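Local coordinates for phosphonomutase (Burkholderia cenocepacia J2315, PDB 4MG4), which is a phosphonomutase-family enzyme built as a TIM barrel, a closed barrel of eight parallel strands surrounded by helices, at residues 55-60 with 72-77; 106-111 with 153-158; 123-128 with 134-139. One frame throughout, in Å; residues are numbered along the deposited sequence.

How the contacts relate
Contacts 1 and 2 are buried, whereas contact 3 is only partly so and lies farther from the centre of the chain. Contact 1 joins two helices through purely apolar side chains; contact 2 packs a helix against the residue leading into a barrel strand and sets two hydroxyl hydrogen bonds among hydrocarbon; contact 3 holds a loop to the helix that follows it, with a charged carboxylate beside a phenyl ring. Contacts 1 and 2 touch through Met75, whose CE lies 3.6 Å from O of Thr107. Helix 134-150 supplies one side of contact 3 and, through Ala144 and Ala148, also packs on Ile108, Tyr155 and Ile157 of contact 2; the two centres are about 18 Å apart.

Contact 1: 55-60 with 72-77; sequences WSVAAA and ALMMEV
Met74 reaches across from helix 71-84 to touch Val57 of helix 54-60. Its CB and CG serve mainly as a spacer: CG stands opposite the backbone N (chi1 173°), and a bend about the next bond (chi2 81°) then swings the sulfur toward the other helix. SD meets Val57 CG1 at 3.7 Å and lies 4.2 Å from Val57 CB, so it rests against one branch of the valine. A further bend brings the methyl CE to 4.0 Å from that same CG1. The flexible thioether suits this place because its bends at chi2 and chi3 let both SD and CE lie against one methyl. Val57 offers a compact branched side chain, whose CG1 does the touching. Val77, about one helical turn beyond Met74, adds its own CG1 at 4.1 Å from Val57 CG1, so that a single methyl group is met by side chains from two successive turns. The contact is small and wholly apolar. Around it, Met74 also packs on Tyr97, while Trp55 and Ser56 touch Tyr246 of helix 244-259. Ala60 meets Asp35 of the second subunit, so the end of helix 54-60 lies at the subunit interface.

Contact 2: 106-111 with 153-158; sequences ETIAMS and VDYFIN
Two torsions bring Tyr155 and Ser111 together: the tyrosine ring extends trans to its N (chi1 -175°), reaching toward helix 101-113, while the serine turns OG in between its own N and carbonyl carbon (chi1 77°). The phenol OH donates to Ser111 OG at 2.7 Å. Ser111 OG in turn donates to Ile108 O, also at 2.7 Å, approaching in the plane of that carbonyl and on a lone pair (C=O...OG angle 124°). The serine oxygen is thus gripped twice, as acceptor and as donor, and the two bonds satisfy the buried phenol proton and end on a helix carbonyl. A short hydroxyl side chain suits this spot, since it can reach back to a carbonyl one turn earlier and still receive a partner. Ile108 supplies the apolar part. Its CG2 lies 4.0 Å from Tyr155 CE2, approaching the ring obliquely, and its CD1 comes within 3.7 Å of Tyr155 OH, so the two branches line the outer end of the phenol. At the ring edge, in its plane, sits CG1 of Ile157. Leu93, Cys119 and Ala148 also pack on the tyrosine. Just beyond, Ile157 touches Ala144 of helix 134-150, whereas Asn158 hydrogen-bonds through ND2 to Asn120 and Asn218 of other barrel strands. Such alternation, with Tyr155 and Ile157 turned to the helices and Asn158 on the other side of the strand, is as in a TIM barrel, here with a pair of hydroxyl hydrogen bonds tying the residue just before strand 156-160 to helix 101-113.

Contact 3: 123-128 with 134-139; sequences DSFPST and VDEAAA
The phenyl ring of Phe125 and the carboxylate of Glu136 are the flat groups here, their planes 66° apart and their side chains crossing at about a right angle. The carboxylate comes obliquely to the CE1 and CZ atoms of the ring: OE2 lies 3.8 Å from Phe125 CE1. Its other oxygen, OE1, is 3.8 Å from Phe125 CZ. Both oxygens therefore gather at the outer end of the phenyl group. These are packing distances, and the stronger partner of Glu136 is elsewhere: OE2 forms a salt bridge with NH1 of Arg132, which also packs on Phe125. The arginine thus probably helps to hold the carboxylate beside the ring. Glutamate suits the position because its long chain, with CG anti to the main-chain nitrogen (chi1 -161°) and extended beyond, spans the distance from helix to loop. Deeper in, Asp123 and Ala137 meet through their CB atoms, 3.8 Å apart. The alanine's lone methyl permits this close approach, and the CA atoms of the pair are only 5.4 Å apart. The aspartate turns its carboxylate to other partners: OD2 is hydrogen-bonded with Tyr187 OH and Thr161 OG1, and OD1 with the backbone N of Asp162. Its CB alone thereby serves the contact. In the fold, residues 123-128 lead off strand 118-122, and after a few more loop residues the chain enters helix 134-150, so the contact closes a short loop against the first turns of that helix. The helix also touches helix 174-190, Val134 meeting Ala186, Ala137 meeting Tyr187 and Ala138 meeting Ala190.

Contact 1: 55-60 with 72-77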
ATOM      1  N   TRP A  55      -3.038 -11.516   4.194  1.00 16.98           N
ATOM      2  CA  TRP A  55      -3.921 -10.579   4.905  1.00 19.77           C
ATOM      3  C   TRP A  55      -3.574  -9.129   4.550  1.00 17.90           C
ATOM      4  O   TRP A  55      -4.473  -8.333   4.207  1.00 16.82           O
ATOM      5  CB  TRP A  55      -3.795 -10.775   6.430  1.00 22.54           C
ATOM      6  CG  TRP A  55      -4.902 -10.138   7.186  1.00 26.95           C
ATOM      7  CD1 TRP A  55      -6.065 -10.734   7.592  1.00 31.16           C
ATOM      8  CD2 TRP A  55      -4.989  -8.765   7.595  1.00 27.98           C
ATOM      9  NE1 TRP A  55      -6.870  -9.814   8.244  1.00 34.95           N
ATOM     10  CE2 TRP A  55      -6.228  -8.603   8.261  1.00 33.50           C
ATOM     11  CE3 TRP A  55      -4.146  -7.674   7.476  1.00 27.07           C
ATOM     12  CZ2 TRP A  55      -6.616  -7.396   8.814  1.00 33.05           C
ATOM     13  CZ3 TRP A  55      -4.535  -6.474   8.020  1.00 28.83           C
ATOM     14  CH2 TRP A  55      -5.759  -6.343   8.674  1.00 31.83           C
ATOM     15  N   SER A  56      -2.288  -8.809   4.649  1.00 16.49           N
ATOM     16  CA  SER A  56      -1.739  -7.491   4.288  1.00 16.90           C
ATOM     17  C   SER A  56      -2.024  -7.071   2.847  1.00 15.57           C
ATOM     18  O   SER A  56      -2.420  -5.922   2.571  1.00 16.34           O
ATOM     19  CB  SER A  56      -0.193  -7.483   4.512  1.00 18.30           C
ATOM     20  OG  SER A  56       0.134  -7.607   5.885  1.00 21.21           O
ATOM     21  N   VAL A  57      -1.780  -7.966   1.895  1.00 15.00           N
ATOM     22  CA  VAL A  57      -2.067  -7.694   0.503  1.00 15.10           C
ATOM     23  C   VAL A  57      -3.554  -7.451   0.276  1.00 15.30           C
ATOM     24  O   VAL A  57      -3.924  -6.525  -0.440  1.00 15.69           O
ATOM     25  CB  VAL A  57      -1.577  -8.795  -0.447  1.00 14.88           C
ATOM     26  CG1 VAL A  57      -2.084  -8.538  -1.844  1.00 15.68           C
ATOM     27  CG2 VAL A  57      -0.057  -8.847  -0.441  1.00 14.61           C
ATOM     28  N   ALA A  58      -4.416  -8.270   0.893  1.00 14.46           N
ATOM     29  CA  ALA A  58      -5.842  -8.064   0.751  1.00 15.61           C
ATOM     30  C   ALA A  58      -6.279  -6.737   1.351  1.00 16.39           C
ATOM     31  O   ALA A  58      -7.006  -5.981   0.708  1.00 17.21           O
ATOM     32  CB  ALA A  58      -6.604  -9.187   1.410  1.00 16.28           C
ATOM     33  N   ALA A  59      -5.821  -6.436   2.539  1.00 16.70           N
ATOM     34  CA  ALA A  59      -6.171  -5.174   3.194  1.00 16.68           C
ATOM     35  C   ALA A  59      -5.752  -3.947   2.379  1.00 17.02           C
ATOM     36  O   ALA A  59      -6.550  -3.040   2.135  1.00 17.87           O
ATOM     37  CB  ALA A  59      -5.558  -5.125   4.573  1.00 16.94           C
ATOM     38  N   ALA A  60      -4.517  -3.973   1.893  1.00 16.59           N
ATOM     39  CA  ALA A  60      -3.971  -2.881   1.079  1.00 15.61           C
ATOM     40  C   ALA A  60      -4.812  -2.626  -0.183  1.00 16.61           C
ATOM     41  O   ALA A  60      -5.016  -1.473  -0.609  1.00 16.14           O
ATOM     42  CB  ALA A  60      -2.522  -3.171   0.729  1.00 15.29           C
ATOM     43  N   ALA A  72      -5.343 -13.640 -10.043  1.00 17.61           N
ATOM     44  CA  ALA A  72      -4.599 -12.838 -11.035  1.00 18.36           C
ATOM     45  C   ALA A  72      -4.136 -11.491 -10.480  1.00 18.44           C
ATOM     46  O   ALA A  72      -3.048 -11.026 -10.752  1.00 18.20           O
ATOM     47  CB  ALA A  72      -5.461 -12.656 -12.282  1.00 19.19           C
ATOM     48  N   LEU A  73      -4.982 -10.885  -9.667  1.00 19.74           N
ATOM     49  CA  LEU A  73      -4.647  -9.652  -8.979  1.00 21.92           C
ATOM     50  C   LEU A  73      -3.523  -9.910  -7.966  1.00 19.90           C
ATOM     51  O   LEU A  73      -2.578  -9.103  -7.943  1.00 19.70           O
ATOM     52  CB  LEU A  73      -5.891  -9.001  -8.345  1.00 24.60           C
ATOM     53  CG  LEU A  73      -5.835  -7.533  -7.926  1.00 30.96           C
ATOM     54  CD1 LEU A  73      -5.117  -6.627  -8.916  1.00 33.82           C
ATOM     55  CD2 LEU A  73      -7.288  -7.086  -7.756  1.00 32.87           C
ATOM     56  N   MET A  74      -3.559 -11.008  -7.188  1.00 19.75           N
ATOM     57  CA  MET A  74      -2.428 -11.375  -6.301  1.00 19.97           C
ATOM     58  C   MET A  74      -1.156 -11.548  -7.105  1.00 18.72           C
ATOM     59  O   MET A  74      -0.104 -11.071  -6.675  1.00 17.96           O
ATOM     60  CB  MET A  74      -2.640 -12.639  -5.441  1.00 21.51           C
ATOM     61  CG  MET A  74      -1.326 -13.074  -4.651  1.00 21.13           C
ATOM     62  SD  MET A  74      -1.357 -11.930  -3.196  1.00 30.98           S
ATOM     63  CE  MET A  74      -2.779 -12.445  -2.263  1.00 33.67           C
ATOM     64  N   MET A  75      -1.253 -12.191  -8.286  1.00 16.92           N
ATOM     65  CA  MET A  75      -0.056 -12.423  -9.066  1.00 16.54           C
ATOM     66  C   MET A  75       0.508 -11.124  -9.601  1.00 15.68           C
ATOM     67  O   MET A  75       1.719 -10.976  -9.710  1.00 16.40           O
ATOM     68  CB  MET A  75      -0.324 -13.433 -10.193  1.00 17.19           C
ATOM     69  CG  MET A  75      -0.759 -14.815  -9.711  1.00 17.89           C
ATOM     70  SD  MET A  75       0.668 -15.677  -8.971  1.00 18.89           S
ATOM     71  CE  MET A  75      -0.191 -17.071  -8.267  1.00 20.09           C
ATOM     72  N   GLU A  76      -0.361 -10.168  -9.922  1.00 17.02           N
ATOM     73  CA  GLU A  76       0.101  -8.883 -10.419  1.00 17.85           C
ATOM     74  C   GLU A  76       0.858  -8.162  -9.318  1.00 17.07           C
ATOM     75  O   GLU A  76       1.949  -7.615  -9.539  1.00 16.88           O
ATOM     76  CB  GLU A  76      -1.101  -8.048 -10.893  1.00 21.12           C
ATOM     77  CG  GLU A  76      -0.707  -6.666 -11.375  1.00 24.95           C
ATOM     78  CD  GLU A  76      -1.919  -5.763 -11.620  1.00 31.87           C
ATOM     79  OE1 GLU A  76      -3.032  -6.271 -11.974  1.00 35.62           O
ATOM     80  OE2 GLU A  76      -1.747  -4.523 -11.451  1.00 39.83           O
ATOM     81  N   VAL A  77       0.302  -8.202  -8.105  1.00 15.85           N
ATOM     82  CA  VAL A  77       0.951  -7.612  -6.938  1.00 16.71           C
ATOM     83  C   VAL A  77       2.312  -8.253  -6.706  1.00 14.99           C
ATOM     84  O   VAL A  77       3.322  -7.569  -6.513  1.00 15.71           O
ATOM     85  CB  VAL A  77       0.057  -7.751  -5.693  1.00 17.04           C
ATOM     86  CG1 VAL A  77       0.848  -7.337  -4.450  1.00 17.77           C
ATOM     87  CG2 VAL A  77      -1.185  -6.883  -5.850  1.00 19.20           C
TER

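Contact 2: 106-111 with 153-158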
ATOM      1  N   GLU A 106      -1.389 -25.447 -10.787  1.00 15.98           N
ATOM      2  CA  GLU A 106      -1.436 -24.269 -11.678  1.00 16.91           C
ATOM      3  C   GLU A 106      -1.081 -22.998 -10.889  1.00 14.80           C
ATOM      4  O   GLU A 106      -0.328 -22.163 -11.325  1.00 15.64           O
ATOM      5  CB  GLU A 106      -2.793 -24.111 -12.345  1.00 19.44           C
ATOM      6  CG  GLU A 106      -2.922 -22.873 -13.234  1.00 22.22           C
ATOM      7  CD  GLU A 106      -4.264 -22.803 -14.005  1.00 27.63           C
ATOM      8  OE1 GLU A 106      -4.661 -23.782 -14.640  1.00 30.37           O
ATOM      9  OE2 GLU A 106      -4.910 -21.737 -13.989  1.00 31.22           O
ATOM     10  N   THR A 107      -1.632 -22.845  -9.716  1.00 14.50           N
ATOM     11  CA  THR A 107      -1.330 -21.688  -8.873  1.00 14.01           C
ATOM     12  C   THR A 107       0.172 -21.579  -8.579  1.00 13.04           C
ATOM     13  O   THR A 107       0.783 -20.534  -8.670  1.00 12.60           O
ATOM     14  CB  THR A 107      -2.156 -21.738  -7.575  1.00 13.72           C
ATOM     15  OG1 THR A 107      -3.554 -21.640  -7.903  1.00 14.28           O
ATOM     16  CG2 THR A 107      -1.787 -20.593  -6.620  1.00 14.00           C
ATOM     17  N   ILE A 108       0.786 -22.686  -8.151  1.00 13.75           N
ATOM     18  CA  ILE A 108       2.202 -22.681  -7.877  1.00 13.64           C
ATOM     19  C   ILE A 108       2.995 -22.355  -9.137  1.00 13.54           C
ATOM     20  O   ILE A 108       3.931 -21.565  -9.131  1.00 13.20           O
ATOM     21  CB  ILE A 108       2.662 -24.064  -7.367  1.00 14.63           C
ATOM     22  CG1 ILE A 108       1.974 -24.326  -6.056  1.00 18.27           C
ATOM     23  CG2 ILE A 108       4.190 -24.239  -7.455  1.00 13.97           C
ATOM     24  CD1 ILE A 108       2.547 -23.598  -4.998  1.00 16.60           C
ATOM     25  N   ALA A 109       2.614 -22.959 -10.246  1.00 13.71           N
ATOM     26  CA  ALA A 109       3.291 -22.693 -11.504  1.00 13.50           C
ATOM     27  C   ALA A 109       3.178 -21.241 -11.861  1.00 13.00           C
ATOM     28  O   ALA A 109       4.140 -20.666 -12.346  1.00 13.68           O
ATOM     29  CB  ALA A 109       2.740 -23.566 -12.659  1.00 13.81           C
ATOM     30  N   MET A 110       2.025 -20.630 -11.633  0.50 12.98           N
ATOM     31  CA  MET A 110       1.889 -19.195 -11.874  0.50 13.07           C
ATOM     32  C   MET A 110       2.761 -18.343 -10.936  0.50 13.15           C
ATOM     33  O   MET A 110       3.304 -17.323 -11.354  0.50 12.83           O
ATOM     34  CB  MET A 110       0.436 -18.789 -11.811  0.50 13.50           C
ATOM     35  CG  MET A 110      -0.308 -19.562 -12.859  0.50 14.25           C
ATOM     36  SD  MET A 110      -0.180 -18.759 -14.462  0.50 14.76           S
ATOM     37  CE  MET A 110       1.335 -18.740 -15.330  0.50 14.99           C
ATOM     38  N   SER A 111       2.921 -18.771  -9.678  1.00 12.89           N
ATOM     39  CA  SER A 111       3.763 -18.040  -8.740  1.00 12.61           C
ATOM     40  C   SER A 111       5.195 -18.031  -9.215  1.00 12.43           C
ATOM     41  O   SER A 111       5.897 -17.049  -9.040  1.00 13.13           O
ATOM     42  CB  SER A 111       3.641 -18.585  -7.310  1.00 12.89           C
ATOM     43  OG  SER A 111       4.389 -19.805  -7.161  1.00 14.27           O
ATOM     44  N   VAL A 153      12.912 -25.437 -11.091  1.00 20.26           N
ATOM     45  CA  VAL A 153      13.347 -24.378 -10.208  1.00 19.80           C
ATOM     46  C   VAL A 153      13.575 -24.872  -8.769  1.00 19.65           C
ATOM     47  O   VAL A 153      12.931 -25.829  -8.333  1.00 19.75           O
ATOM     48  CB  VAL A 153      12.348 -23.207 -10.166  1.00 20.09           C
ATOM     49  CG1 VAL A 153      12.315 -22.448 -11.494  1.00 20.67           C
ATOM     50  CG2 VAL A 153      10.965 -23.648  -9.767  1.00 20.41           C
ATOM     51  N   ASP A 154      14.454 -24.168  -8.067  1.00 17.40           N
ATOM     52  CA  ASP A 154      14.737 -24.384  -6.613  1.00 16.92           C
ATOM     53  C   ASP A 154      13.696 -23.535  -5.868  1.00 15.08           C
ATOM     54  O   ASP A 154      13.769 -22.297  -5.839  1.00 16.00           O
ATOM     55  CB  ASP A 154      16.146 -23.922  -6.320  1.00 17.40           C
ATOM     56  CG  ASP A 154      16.662 -24.342  -4.974  1.00 20.22           C
ATOM     57  OD1 ASP A 154      15.863 -24.713  -4.115  1.00 18.20           O
ATOM     58  OD2 ASP A 154      17.916 -24.275  -4.796  1.00 19.43           O
ATOM     59  N   TYR A 155      12.683 -24.214  -5.338  1.00 13.09           N
ATOM     60  CA  TYR A 155      11.458 -23.552  -4.854  1.00 11.66           C
ATOM     61  C   TYR A 155      11.049 -24.144  -3.529  1.00 11.54           C
ATOM     62  O   TYR A 155      10.979 -25.376  -3.383  1.00 12.20           O
ATOM     63  CB  TYR A 155      10.332 -23.773  -5.849  1.00 12.13           C
ATOM     64  CG  TYR A 155       9.017 -23.056  -5.580  1.00 11.11           C
ATOM     65  CD1 TYR A 155       8.761 -21.795  -6.080  1.00 11.29           C
ATOM     66  CD2 TYR A 155       8.014 -23.649  -4.845  1.00 11.39           C
ATOM     67  CE1 TYR A 155       7.514 -21.167  -5.868  1.00 11.12           C
ATOM     68  CE2 TYR A 155       6.770 -23.056  -4.664  1.00 11.21           C
ATOM     69  CZ  TYR A 155       6.526 -21.796  -5.168  1.00 11.07           C
ATOM     70  OH  TYR A 155       5.306 -21.156  -5.012  1.00 11.09           O
ATOM     71  N   PHE A 156      10.821 -23.273  -2.559  1.00 10.28           N
ATOM     72  CA  PHE A 156      10.609 -23.687  -1.167  1.00  9.99           C
ATOM     73  C   PHE A 156       9.103 -23.679  -0.842  1.00  9.72           C
ATOM     74  O   PHE A 156       8.447 -22.606  -0.731  1.00 10.26           O
ATOM     75  CB  PHE A 156      11.408 -22.774  -0.258  1.00  9.86           C
ATOM     76  CG  PHE A 156      11.553 -23.262   1.155  1.00  9.67           C
ATOM     77  CD1 PHE A 156      10.484 -23.166   2.061  1.00 10.01           C
ATOM     78  CD2 PHE A 156      12.744 -23.775   1.592  1.00  9.76           C
ATOM     79  CE1 PHE A 156      10.609 -23.625   3.374  1.00 10.09           C
ATOM     80  CE2 PHE A 156      12.857 -24.246   2.914  1.00 10.09           C
ATOM     81  CZ  PHE A 156      11.798 -24.180   3.781  1.00  9.76           C
ATOM     82  N   ILE A 157       8.558 -24.871  -0.614  1.00  9.27           N
ATOM     83  CA  ILE A 157       7.155 -25.033  -0.194  1.00  9.30           C
ATOM     84  C   ILE A 157       7.105 -25.103   1.312  1.00  8.88           C
ATOM     85  O   ILE A 157       7.536 -26.077   1.910  1.00  8.49           O
ATOM     86  CB  ILE A 157       6.482 -26.289  -0.839  1.00  9.99           C
ATOM     87  CG1 ILE A 157       6.491 -26.135  -2.378  1.00 10.17           C
ATOM     88  CG2 ILE A 157       5.060 -26.444  -0.343  1.00 10.29           C
ATOM     89  CD1 ILE A 157       6.053 -27.406  -3.099  1.00 11.04           C
ATOM     90  N   ASN A 158       6.612 -24.032   1.909  1.00  8.73           N
ATOM     91  CA  ASN A 158       6.466 -23.940   3.367  1.00  8.35           C
ATOM     92  C   ASN A 158       5.015 -24.353   3.649  1.00  8.62           C
ATOM     93  O   ASN A 158       4.101 -23.619   3.369  1.00  8.65           O
ATOM     94  CB  ASN A 158       6.745 -22.516   3.828  1.00  8.46           C
ATOM     95  CG  ASN A 158       6.969 -22.389   5.324  1.00  8.66           C
ATOM     96  OD1 ASN A 158       7.541 -23.268   5.966  1.00  9.29           O
ATOM     97  ND2 ASN A 158       6.612 -21.224   5.865  1.00  8.35           N
TER

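Contact 3: 123-128 with 134-139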
ATOM      1  N   ASP A 123      -3.361 -25.765   4.969  1.00 12.04           N
ATOM      2  CA  ASP A 123      -4.134 -27.000   4.957  1.00 12.55           C
ATOM      3  C   ASP A 123      -5.591 -26.853   5.426  1.00 14.66           C
ATOM      4  O   ASP A 123      -6.190 -27.817   5.847  1.00 15.10           O
ATOM      5  CB  ASP A 123      -3.382 -28.090   5.730  1.00 11.85           C
ATOM      6  CG  ASP A 123      -3.269 -27.841   7.213  1.00 11.69           C
ATOM      7  OD1 ASP A 123      -3.684 -26.771   7.717  1.00 11.13           O
ATOM      8  OD2 ASP A 123      -2.697 -28.735   7.872  1.00 11.87           O
ATOM      9  N   SER A 124      -6.139 -25.653   5.316  1.00 16.18           N
ATOM     10  CA  SER A 124      -7.499 -25.406   5.727  1.00 18.60           C
ATOM     11  C   SER A 124      -8.355 -25.089   4.505  1.00 20.11           C
ATOM     12  O   SER A 124      -7.876 -24.693   3.429  1.00 17.79           O
ATOM     13  CB  SER A 124      -7.551 -24.273   6.734  1.00 21.44           C
ATOM     14  OG  SER A 124      -7.033 -23.105   6.150  1.00 24.29           O
ATOM     15  N   PHE A 125      -9.642 -25.376   4.679  1.00 24.01           N
ATOM     16  CA  PHE A 125     -10.660 -24.984   3.681  1.00 26.90           C
ATOM     17  C   PHE A 125     -10.994 -23.517   3.816  1.00 31.38           C
ATOM     18  O   PHE A 125     -11.279 -23.034   4.916  1.00 35.73           O
ATOM     19  CB  PHE A 125     -11.955 -25.761   3.869  1.00 25.51           C
ATOM     20  CG  PHE A 125     -11.891 -27.188   3.492  1.00 24.38           C
ATOM     21  CD1 PHE A 125     -11.927 -27.565   2.148  1.00 24.85           C
ATOM     22  CD2 PHE A 125     -11.875 -28.169   4.472  1.00 23.67           C
ATOM     23  CE1 PHE A 125     -11.867 -28.904   1.824  1.00 26.46           C
ATOM     24  CE2 PHE A 125     -11.828 -29.512   4.141  1.00 25.11           C
ATOM     25  CZ  PHE A 125     -11.821 -29.870   2.809  1.00 25.63           C
ATOM     26  N   PRO A 126     -10.936 -22.778   2.712  1.00 35.89           N
ATOM     27  CA  PRO A 126     -11.415 -21.411   2.822  1.00 39.32           C
ATOM     28  C   PRO A 126     -12.942 -21.341   3.081  1.00 39.86           C
ATOM     29  O   PRO A 126     -13.372 -20.388   3.709  1.00 42.94           O
ATOM     30  CB  PRO A 126     -11.000 -20.769   1.490  1.00 39.27           C
ATOM     31  CG  PRO A 126     -10.763 -21.895   0.555  1.00 38.41           C
ATOM     32  CD  PRO A 126     -10.388 -23.086   1.380  1.00 35.98           C
ATOM     33  N   SER A 127     -13.723 -22.369   2.695  1.00 41.23           N
ATOM     34  CA  SER A 127     -15.198 -22.384   2.967  1.00 41.77           C
ATOM     35  C   SER A 127     -15.617 -22.428   4.457  1.00 44.31           C
ATOM     36  O   SER A 127     -16.583 -21.764   4.854  1.00 46.26           O
ATOM     37  CB  SER A 127     -15.910 -23.528   2.204  1.00 43.71           C
ATOM     38  OG  SER A 127     -15.792 -24.803   2.847  1.00 40.45           O
ATOM     39  N   THR A 128     -14.946 -23.236   5.270  1.00 39.34           N
ATOM     40  CA  THR A 128     -15.363 -23.427   6.664  1.00 40.65           C
ATOM     41  C   THR A 128     -14.275 -23.037   7.662  1.00 37.93           C
ATOM     42  O   THR A 128     -14.560 -22.930   8.851  1.00 37.30           O
ATOM     43  CB  THR A 128     -15.745 -24.904   6.960  1.00 42.41           C
ATOM     44  OG1 THR A 128     -14.701 -25.780   6.492  1.00 41.44           O
ATOM     45  CG2 THR A 128     -17.112 -25.307   6.313  1.00 41.92           C
ATOM     46  N   VAL A 134      -5.649 -35.043   6.270  1.00 17.18           N
ATOM     47  CA  VAL A 134      -4.175 -35.073   6.120  1.00 15.07           C
ATOM     48  C   VAL A 134      -3.754 -35.440   4.700  1.00 14.49           C
ATOM     49  O   VAL A 134      -2.878 -34.791   4.101  1.00 13.19           O
ATOM     50  CB  VAL A 134      -3.492 -35.988   7.156  1.00 15.67           C
ATOM     51  CG1 VAL A 134      -3.999 -37.407   7.116  1.00 17.32           C
ATOM     52  CG2 VAL A 134      -1.994 -35.964   6.992  1.00 15.95           C
ATOM     53  N   ASP A 135      -4.360 -36.475   4.130  1.00 14.28           N
ATOM     54  CA  ASP A 135      -3.923 -36.898   2.803  1.00 14.22           C
ATOM     55  C   ASP A 135      -4.464 -36.027   1.670  1.00 14.45           C
ATOM     56  O   ASP A 135      -3.815 -35.903   0.619  1.00 14.13           O
ATOM     57  CB  ASP A 135      -4.168 -38.395   2.608  1.00 14.77           C
ATOM     58  CG  ASP A 135      -3.310 -39.227   3.578  1.00 15.48           C
ATOM     59  OD1 ASP A 135      -2.085 -38.962   3.579  1.00 15.11           O
ATOM     60  OD2 ASP A 135      -3.851 -40.045   4.384  1.00 15.55           O
ATOM     61  N   GLU A 136      -5.603 -35.375   1.882  1.00 15.62           N
ATOM     62  CA  GLU A 136      -6.096 -34.377   0.910  1.00 17.23           C
ATOM     63  C   GLU A 136      -5.155 -33.182   0.883  1.00 14.35           C
ATOM     64  O   GLU A 136      -4.760 -32.707  -0.166  1.00 13.92           O
ATOM     65  CB  GLU A 136      -7.511 -33.931   1.265  1.00 21.54           C
ATOM     66  CG  GLU A 136      -8.222 -33.294   0.083  1.00 27.34           C
ATOM     67  CD  GLU A 136      -9.369 -32.378   0.449  1.00 33.16           C
ATOM     68  OE1 GLU A 136     -10.365 -32.922   0.985  1.00 39.45           O
ATOM     69  OE2 GLU A 136      -9.236 -31.130   0.192  1.00 34.31           O
ATOM     70  N   ALA A 137      -4.743 -32.753   2.061  1.00 13.11           N
ATOM     71  CA  ALA A 137      -3.778 -31.648   2.203  1.00 12.33           C
ATOM     72  C   ALA A 137      -2.433 -32.019   1.582  1.00 11.86           C
ATOM     73  O   ALA A 137      -1.824 -31.254   0.893  1.00 11.79           O
ATOM     74  CB  ALA A 137      -3.597 -31.252   3.660  1.00 12.04           C
ATOM     75  N   ALA A 138      -1.977 -33.229   1.838  1.00 11.48           N
ATOM     76  CA  ALA A 138      -0.719 -33.718   1.276  1.00 11.26           C
ATOM     77  C   ALA A 138      -0.760 -33.834  -0.221  1.00 11.19           C
ATOM     78  O   ALA A 138       0.214 -33.538  -0.871  1.00 11.46           O
ATOM     79  CB  ALA A 138      -0.319 -35.049   1.904  1.00 11.41           C
ATOM     80  N   ALA A 139      -1.914 -34.198  -0.794  1.00 11.61           N
ATOM     81  CA  ALA A 139      -2.035 -34.282  -2.219  1.00 12.16           C
ATOM     82  C   ALA A 139      -1.865 -32.921  -2.926  1.00 12.27           C
ATOM     83  O   ALA A 139      -1.319 -32.865  -4.049  1.00 12.33           O
ATOM     84  CB  ALA A 139      -3.379 -34.921  -2.603  1.00 12.69           C
TER